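Local coordinates for protein LbaCas13a H328A (C2c2) (Lachnospiraceae bacterium NK4A179, PDB 5WLH) that binds and probably processes precursor CRISPR RNA and, guided by it, cleaves RNA as a type VI CRISPR effector nuclease, at residues Ala1178-Leu1184 with Lys1208-Phe1212. Numbering follows the deposited sequence.
Sequences AMYINGL and KIGEF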
loop_
_atom_site.group_PDB
_atom_site.type_symbol
_atom_site.label_atom_id
_atom_site.label_comp_id
_atom_site.label_asym_id
_atom_site.label_seq_id
_atom_site.Cartn_x
_atom_site.Cartn_y
_atom_site.Cartn_z
ATOM N N ALA A 1178 26.111 0.097 -6.975
ATOM C CA ALA A 1178 26.374 1.309 -7.731
ATOM C C ALA A 1178 25.392 1.466 -8.879
ATOM O O ALA A 1178 25.120 2.588 -9.303
ATOM C CB ALA A 1178 27.814 1.325 -8.244
ATOM N N MET A 1179 24.867 0.361 -9.423
ATOM C CA MET A 1179 23.904 0.510 -10.506
ATOM C C MET A 1179 22.660 1.255 -10.060
ATOM O O MET A 1179 21.973 1.853 -10.887
ATOM C CB MET A 1179 23.493 -0.856 -11.056
ATOM C CG MET A 1179 24.590 -1.568 -11.794
ATOM S SD MET A 1179 23.901 -3.002 -12.676
ATOM C CE MET A 1179 23.831 -4.199 -11.361
ATOM N N TYR A 1180 22.333 1.199 -8.772
ATOM C CA TYR A 1180 21.051 1.685 -8.293
ATOM C C TYR A 1180 21.136 2.937 -7.438
ATOM O O TYR A 1180 20.090 3.432 -6.993
ATOM C CB TYR A 1180 20.361 0.584 -7.483
ATOM C CG TYR A 1180 20.142 -0.657 -8.313
ATOM C CD1 TYR A 1180 19.089 -0.725 -9.211
ATOM C CD2 TYR A 1180 20.988 -1.747 -8.205
ATOM C CE1 TYR A 1180 18.876 -1.862 -9.981
ATOM C CE2 TYR A 1180 20.792 -2.895 -8.978
ATOM C CZ TYR A 1180 19.730 -2.940 -9.860
ATOM O OH TYR A 1180 19.535 -4.061 -10.635
ATOM N N ILE A 1181 22.328 3.442 -7.159
ATOM C CA ILE A 1181 22.496 4.569 -6.241
ATOM C C ILE A 1181 23.088 5.738 -7.012
ATOM O O ILE A 1181 24.221 5.657 -7.510
ATOM C CB ILE A 1181 23.359 4.207 -5.033
ATOM C CG1 ILE A 1181 22.657 3.157 -4.179
ATOM C CG2 ILE A 1181 23.645 5.452 -4.175
ATOM C CD1 ILE A 1181 23.601 2.484 -3.183
ATOM N N ASN A 1182 22.303 6.803 -7.140
ATOM C CA ASN A 1182 22.751 8.037 -7.768
ATOM C C ASN A 1182 23.896 8.606 -6.958
ATOM O O ASN A 1182 23.736 8.879 -5.767
ATOM C CB ASN A 1182 21.589 9.031 -7.824
ATOM C CG ASN A 1182 21.792 10.144 -8.833
ATOM O OD1 ASN A 1182 22.914 10.418 -9.280
ATOM N ND2 ASN A 1182 20.694 10.796 -9.203
ATOM N N GLY A 1183 25.057 8.766 -7.594
ATOM C CA GLY A 1183 26.221 9.303 -6.923
ATOM C C GLY A 1183 27.270 8.274 -6.557
ATOM O O GLY A 1183 28.341 8.653 -6.083
ATOM N N LEU A 1184 26.992 6.989 -6.746
ATOM C CA LEU A 1184 27.959 5.957 -6.421
ATOM C C LEU A 1184 28.719 5.589 -7.686
ATOM O O LEU A 1184 28.106 5.068 -8.635
ATOM C CB LEU A 1184 27.248 4.729 -5.842
ATOM C CG LEU A 1184 28.069 3.668 -5.122
ATOM C CD1 LEU A 1184 28.991 4.282 -4.045
ATOM C CD2 LEU A 1184 27.110 2.645 -4.498
ATOM N N LYS A 1208 24.552 2.942 -16.130
ATOM C CA LYS A 1208 25.240 2.126 -15.145
ATOM C C LYS A 1208 25.129 0.652 -15.479
ATOM O O LYS A 1208 26.072 -0.108 -15.256
ATOM C CB LYS A 1208 24.683 2.407 -13.759
ATOM C CG LYS A 1208 25.240 3.722 -13.255
ATOM C CD LYS A 1208 24.798 4.039 -11.912
ATOM C CE LYS A 1208 25.712 5.083 -11.321
ATOM N NZ LYS A 1208 25.261 5.296 -9.934
ATOM N N ILE A 1209 23.966 0.213 -15.962
ATOM C CA ILE A 1209 23.851 -1.184 -16.348
ATOM C C ILE A 1209 24.824 -1.499 -17.474
ATOM O O ILE A 1209 25.505 -2.529 -17.450
ATOM C CB ILE A 1209 22.407 -1.505 -16.742
ATOM C CG1 ILE A 1209 21.545 -1.414 -15.484
ATOM C CG2 ILE A 1209 22.339 -2.887 -17.410
ATOM C CD1 ILE A 1209 20.065 -1.661 -15.747
ATOM N N GLY A 1210 24.898 -0.620 -18.475
ATOM C CA GLY A 1210 25.902 -0.791 -19.520
ATOM C C GLY A 1210 27.308 -0.868 -18.960
ATOM O O GLY A 1210 28.099 -1.736 -19.340
ATOM N N GLU A 1211 27.633 0.021 -18.027
ATOM C CA GLU A 1211 28.964 -0.000 -17.440
ATOM C C GLU A 1211 29.202 -1.281 -16.657
ATOM O O GLU A 1211 30.302 -1.847 -16.692
ATOM C CB GLU A 1211 29.145 1.225 -16.552
ATOM C CG GLU A 1211 29.111 2.502 -17.336
ATOM C CD GLU A 1211 28.844 3.705 -16.467
ATOM O OE1 GLU A 1211 28.564 3.522 -15.259
ATOM O OE2 GLU A 1211 28.907 4.832 -16.998
ATOM N N PHE A 1212 28.181 -1.760 -15.940
ATOM C CA PHE A 1212 28.319 -3.016 -15.217
ATOM C C PHE A 1212 28.660 -4.153 -16.162
ATOM O O PHE A 1212 29.525 -4.985 -15.859
ATOM C CB PHE A 1212 27.027 -3.342 -14.477
ATOM C CG PHE A 1212 27.120 -4.559 -13.637
ATOM C CD1 PHE A 1212 26.887 -5.829 -14.189
ATOM C CD2 PHE A 1212 27.441 -4.459 -12.303
ATOM C CE1 PHE A 1212 26.973 -6.952 -13.407
ATOM C CE2 PHE A 1212 27.531 -5.590 -11.513
ATOM C CZ PHE A 1212 27.286 -6.842 -12.066
#
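Lys1208 reaches from helix 1205-1216 to Ala1178 and Leu1184, a worked example of one ammonium group gathering backbone carbonyls from a helix and the turn after it. From CG onward the chain is nearly fully stretched, carrying NZ across to the type II turn Ile1181-Leu1184. There NZ donates to Ala1178 O at 2.8 Å, almost straight down the carbonyl bond (163°), and to Leu1184 O at 3.1 Å, tilted 23° from that carbonyl's plane. Gly1201 O is a further acceptor, so three backbone oxygens grip the buried amine, and its charge near the C-terminal part of helix 1171-1180 probably suits the helix dipole. Ile1181 O lies close as well, but its angle is poor for a bond; it accepts from Leu1184 N within the turn.

The other tight patch is a Met-aromatic contact. Met1179 bends at chi3, laying CE over one face of the Phe1212 ring, offset toward the rim and 4.0 Å from its centroid, while SD sits 36° off the ring normal and touches Phe1212 CB at 3.6 Å. Packing is looser toward the partly exposed Ile1209, whose CG1 meets Met1179 SD at 4.0 Å. Beyond the pair, Met1179 packs on Gln1137 of helix 1106-1145, Tyr1180 OH is hydrogen-bonded to Gln1137 OE1, and strands 1187-1189 and 1196-1198 lie in the connection between the two helices.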